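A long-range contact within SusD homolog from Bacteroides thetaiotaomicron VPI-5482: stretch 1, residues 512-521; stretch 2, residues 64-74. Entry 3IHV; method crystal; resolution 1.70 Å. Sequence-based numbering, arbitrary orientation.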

# COMPACT_ATOMS: atom_id res chain seq x y z
N LYS A 512 -11.31 -2.17 -18.87
CA LYS A 512 -9.93 -1.91 -19.23
C LYS A 512 -9.11 -1.63 -17.99
O LYS A 512 -8.17 -2.38 -17.64
CB LYS A 512 -9.86 -0.71 -20.21
CG LYS A 512 -8.44 -0.33 -20.63
CD LYS A 512 -8.42 0.79 -21.62
CE LYS A 512 -6.99 1.18 -21.97
NZ LYS A 512 -6.99 2.25 -22.99
N HIS A 513 -9.49 -0.56 -17.27
CA HIS A 513 -8.64 -0.00 -16.21
C HIS A 513 -8.65 -0.75 -14.87
O HIS A 513 -8.00 -0.31 -13.95
CB HIS A 513 -8.86 1.53 -16.06
CG HIS A 513 -8.34 2.30 -17.24
ND1 HIS A 513 -9.17 2.90 -18.18
CD2 HIS A 513 -7.08 2.53 -17.67
CE1 HIS A 513 -8.44 3.46 -19.12
NE2 HIS A 513 -7.16 3.24 -18.84
N GLU A 514 -9.32 -1.88 -14.82
CA GLU A 514 -9.24 -2.78 -13.67
C GLU A 514 -7.89 -3.54 -13.68
O GLU A 514 -7.56 -4.20 -12.69
CB GLU A 514 -10.36 -3.78 -13.62
CG GLU A 514 -11.76 -3.17 -13.65
CD GLU A 514 -12.24 -2.86 -15.04
OE1 GLU A 514 -11.57 -3.28 -16.00
OE2 GLU A 514 -13.30 -2.19 -15.16
N LEU A 515 -7.16 -3.50 -14.79
CA LEU A 515 -5.78 -4.00 -14.87
C LEU A 515 -4.89 -3.00 -15.54
O LEU A 515 -5.36 -2.16 -16.33
CB LEU A 515 -5.71 -5.25 -15.72
CG LEU A 515 -6.40 -6.49 -15.15
CD1 LEU A 515 -6.46 -7.58 -16.24
CD2 LEU A 515 -5.71 -7.01 -13.86
N PHE A 516 -3.61 -3.09 -15.24
CA PHE A 516 -2.59 -2.40 -16.03
C PHE A 516 -2.30 -3.28 -17.24
O PHE A 516 -2.57 -4.50 -17.22
CB PHE A 516 -1.32 -2.14 -15.22
CG PHE A 516 -1.34 -0.79 -14.47
CD1 PHE A 516 -2.53 -0.24 -14.01
CD2 PHE A 516 -0.17 -0.13 -14.17
CE1 PHE A 516 -2.55 0.98 -13.30
CE2 PHE A 516 -0.17 1.06 -13.44
CZ PHE A 516 -1.36 1.63 -13.03
N PRO A 517 -1.81 -2.69 -18.33
CA PRO A 517 -1.47 -3.50 -19.47
C PRO A 517 -0.21 -4.30 -19.20
O PRO A 517 0.62 -3.90 -18.38
CB PRO A 517 -1.15 -2.45 -20.55
CG PRO A 517 -0.58 -1.25 -19.75
CD PRO A 517 -1.41 -1.28 -18.49
N ILE A 518 -0.04 -5.38 -19.94
CA ILE A 518 1.22 -6.10 -19.93
C ILE A 518 2.13 -5.11 -20.68
O ILE A 518 1.72 -4.58 -21.69
CB ILE A 518 1.13 -7.40 -20.73
CG1 ILE A 518 0.02 -8.30 -20.16
CG2 ILE A 518 2.50 -8.09 -20.74
CD1 ILE A 518 0.09 -8.63 -18.68
N PRO A 519 3.32 -4.79 -20.15
CA PRO A 519 4.14 -3.78 -20.85
C PRO A 519 4.39 -4.12 -22.32
O PRO A 519 4.66 -5.27 -22.68
CB PRO A 519 5.44 -3.74 -20.05
CG PRO A 519 5.08 -4.26 -18.69
CD PRO A 519 3.98 -5.27 -18.92
N GLN A 520 4.31 -3.11 -23.16
CA GLN A 520 4.48 -3.35 -24.58
C GLN A 520 5.83 -3.98 -24.90
O GLN A 520 5.92 -4.83 -25.76
CB GLN A 520 4.35 -2.05 -25.36
CG GLN A 520 4.26 -2.27 -26.87
CD GLN A 520 3.02 -3.07 -27.24
OE1 GLN A 520 1.92 -2.78 -26.78
NE2 GLN A 520 3.21 -4.10 -28.10
N ARG A 521 6.89 -3.55 -24.21
CA ARG A 521 8.21 -4.11 -24.43
C ARG A 521 8.19 -5.62 -24.26
O ARG A 521 8.79 -6.34 -25.04
CB ARG A 521 9.23 -3.54 -23.45
CG ARG A 521 10.65 -4.15 -23.63
CD ARG A 521 11.58 -3.87 -22.42
NE ARG A 521 12.75 -4.78 -22.38
CZ ARG A 521 12.86 -5.92 -21.68
NH1 ARG A 521 11.88 -6.38 -20.89
NH2 ARG A 521 13.99 -6.62 -21.75
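Stretch 2, residues 64-74: IIPTNSFPTTQ

The apolar centre of this contact is a pair of aromatic rings. F70 presents its edge to the face of F516, with the centroids 5.0 Å apart, the planes at 60°, and F516 CE1 lying 3.8 Å from F70 CZ. Neither CA-to-CB bond aims straight across; both point sideways, and the side chains (chi1 m for F516, p for F70) bring their ends nearer. The rule is that sideways bonds can still build an aromatic centre when the rings reach inward. Two smaller residues extend the packing: P517 CD approaches the edge of the F70 ring at 3.7 Å from CE2, and I65 CG2 lies 3.9 Å from F516 CZ. P517 also reaches past F70, its CB 3.9 Å from T72 CG2, so one proline ring touches both residues.

The backbones supporting these side chains are loops and turns that run in the same sense, H513 opposite N68 (CA atoms 6.9 Å apart) and Q520 opposite T73 (5.1 Å). Type I turns span I65 to N68 and P71 to Q74.

Polar groups lie toward both ends of this register. At the later end, Q520 and T72 pair twice: the backbone Q520 N donates to T72 O at 3.0 Å, and T72 OG1 donates to Q520 OE1 at 2.7 Å, so one threonine serves both main chain and side chain of the glutamine and ties down this end. Beside them, Q520 CB packs 3.6 Å from T73 CG2.

At the earlier end, N68 CB sits over the H513 ring, 3.5 Å from its centroid, a CH-pi contact. H513 NE2 is 3.0 Å from N68 O, but the angle is poor for a hydrogen bond; water 1 bonds instead to H513 NE2 (2.7 Å) and F70 O (2.7 Å). Water 2 links F70 O (2.9 Å) to K512 NZ (3.0 Å), letting an extended lysine reach the contact through solvent.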

# COMPACT_ATOMS: atom_id res chain seq x y z
N ILE A 64 -0.57 11.43 -16.24
CA ILE A 64 -1.08 10.47 -17.23
C ILE A 64 -1.51 9.12 -16.65
O ILE A 64 -2.57 8.59 -17.03
CB ILE A 64 -0.11 10.29 -18.43
CG1 ILE A 64 -0.83 9.60 -19.60
CG2 ILE A 64 1.19 9.60 -17.99
CD1 ILE A 64 0.02 9.45 -20.84
N ILE A 65 -0.75 8.58 -15.69
CA ILE A 65 -1.13 7.32 -15.07
C ILE A 65 -2.32 7.46 -14.13
O ILE A 65 -3.29 6.72 -14.26
CB ILE A 65 0.08 6.59 -14.42
CG1 ILE A 65 1.05 6.10 -15.53
CG2 ILE A 65 -0.37 5.40 -13.59
CD1 ILE A 65 2.45 5.70 -15.04
N PRO A 66 -2.27 8.44 -13.19
CA PRO A 66 -3.41 8.60 -12.28
C PRO A 66 -4.74 8.94 -12.93
O PRO A 66 -5.77 8.76 -12.30
CB PRO A 66 -2.96 9.75 -11.39
CG PRO A 66 -1.48 9.67 -11.39
CD PRO A 66 -1.15 9.34 -12.82
N THR A 67 -4.73 9.45 -14.17
CA THR A 67 -5.96 9.75 -14.88
C THR A 67 -6.39 8.63 -15.81
O THR A 67 -7.37 8.77 -16.55
CB THR A 67 -5.81 11.03 -15.71
OG1 THR A 67 -4.71 10.88 -16.64
CG2 THR A 67 -5.63 12.29 -14.75
N ASN A 68 -5.65 7.50 -15.84
CA ASN A 68 -6.00 6.39 -16.70
C ASN A 68 -6.03 6.72 -18.17
O ASN A 68 -6.88 6.24 -18.90
CB ASN A 68 -7.31 5.75 -16.24
CG ASN A 68 -7.19 5.10 -14.88
OD1 ASN A 68 -6.10 4.62 -14.52
ND2 ASN A 68 -8.27 5.10 -14.11
N SER A 69 -5.05 7.48 -18.62
CA SER A 69 -4.99 7.95 -20.00
C SER A 69 -3.68 7.56 -20.68
O SER A 69 -3.31 8.15 -21.70
CB SER A 69 -5.23 9.46 -20.04
OG SER A 69 -4.25 10.19 -19.31
N PHE A 70 -3.04 6.54 -20.13
CA PHE A 70 -1.73 6.06 -20.57
C PHE A 70 -1.78 4.86 -21.53
O PHE A 70 -2.76 4.10 -21.52
CB PHE A 70 -0.84 5.72 -19.36
CG PHE A 70 -1.36 4.61 -18.48
CD1 PHE A 70 -2.31 4.87 -17.49
CD2 PHE A 70 -0.84 3.30 -18.60
CE1 PHE A 70 -2.77 3.87 -16.66
CE2 PHE A 70 -1.28 2.29 -17.74
CZ PHE A 70 -2.26 2.57 -16.78
N PRO A 71 -0.75 4.74 -22.38
CA PRO A 71 -0.65 3.66 -23.37
C PRO A 71 0.09 2.44 -22.83
O PRO A 71 0.68 2.49 -21.76
CB PRO A 71 0.14 4.32 -24.48
CG PRO A 71 1.09 5.18 -23.76
CD PRO A 71 0.29 5.76 -22.62
N THR A 72 0.08 1.35 -23.59
CA THR A 72 0.75 0.11 -23.21
C THR A 72 2.28 0.26 -23.08
O THR A 72 2.91 -0.57 -22.48
CB THR A 72 0.52 -0.98 -24.21
OG1 THR A 72 1.03 -0.54 -25.49
CG2 THR A 72 -0.99 -1.37 -24.31
N THR A 73 2.83 1.31 -23.68
CA THR A 73 4.23 1.64 -23.69
C THR A 73 4.69 2.51 -22.51
O THR A 73 5.86 2.87 -22.45
CB THR A 73 4.53 2.41 -24.99
OG1 THR A 73 3.62 3.53 -25.08
CG2 THR A 73 4.35 1.48 -26.23
N GLN A 74 3.78 2.88 -21.62
CA GLN A 74 4.10 3.78 -20.50
C GLN A 74 5.27 3.19 -19.72
O GLN A 74 5.20 2.06 -19.23
CB GLN A 74 2.86 3.96 -19.62
CG GLN A 74 3.03 5.10 -18.66
CD GLN A 74 3.10 6.45 -19.36
OE1 GLN A 74 2.41 6.69 -20.35
NE2 GLN A 74 3.98 7.33 -18.86
O HOH W 1 -5.38 4.13 -20.73
O HOH W 2 -4.18 3.01 -23.74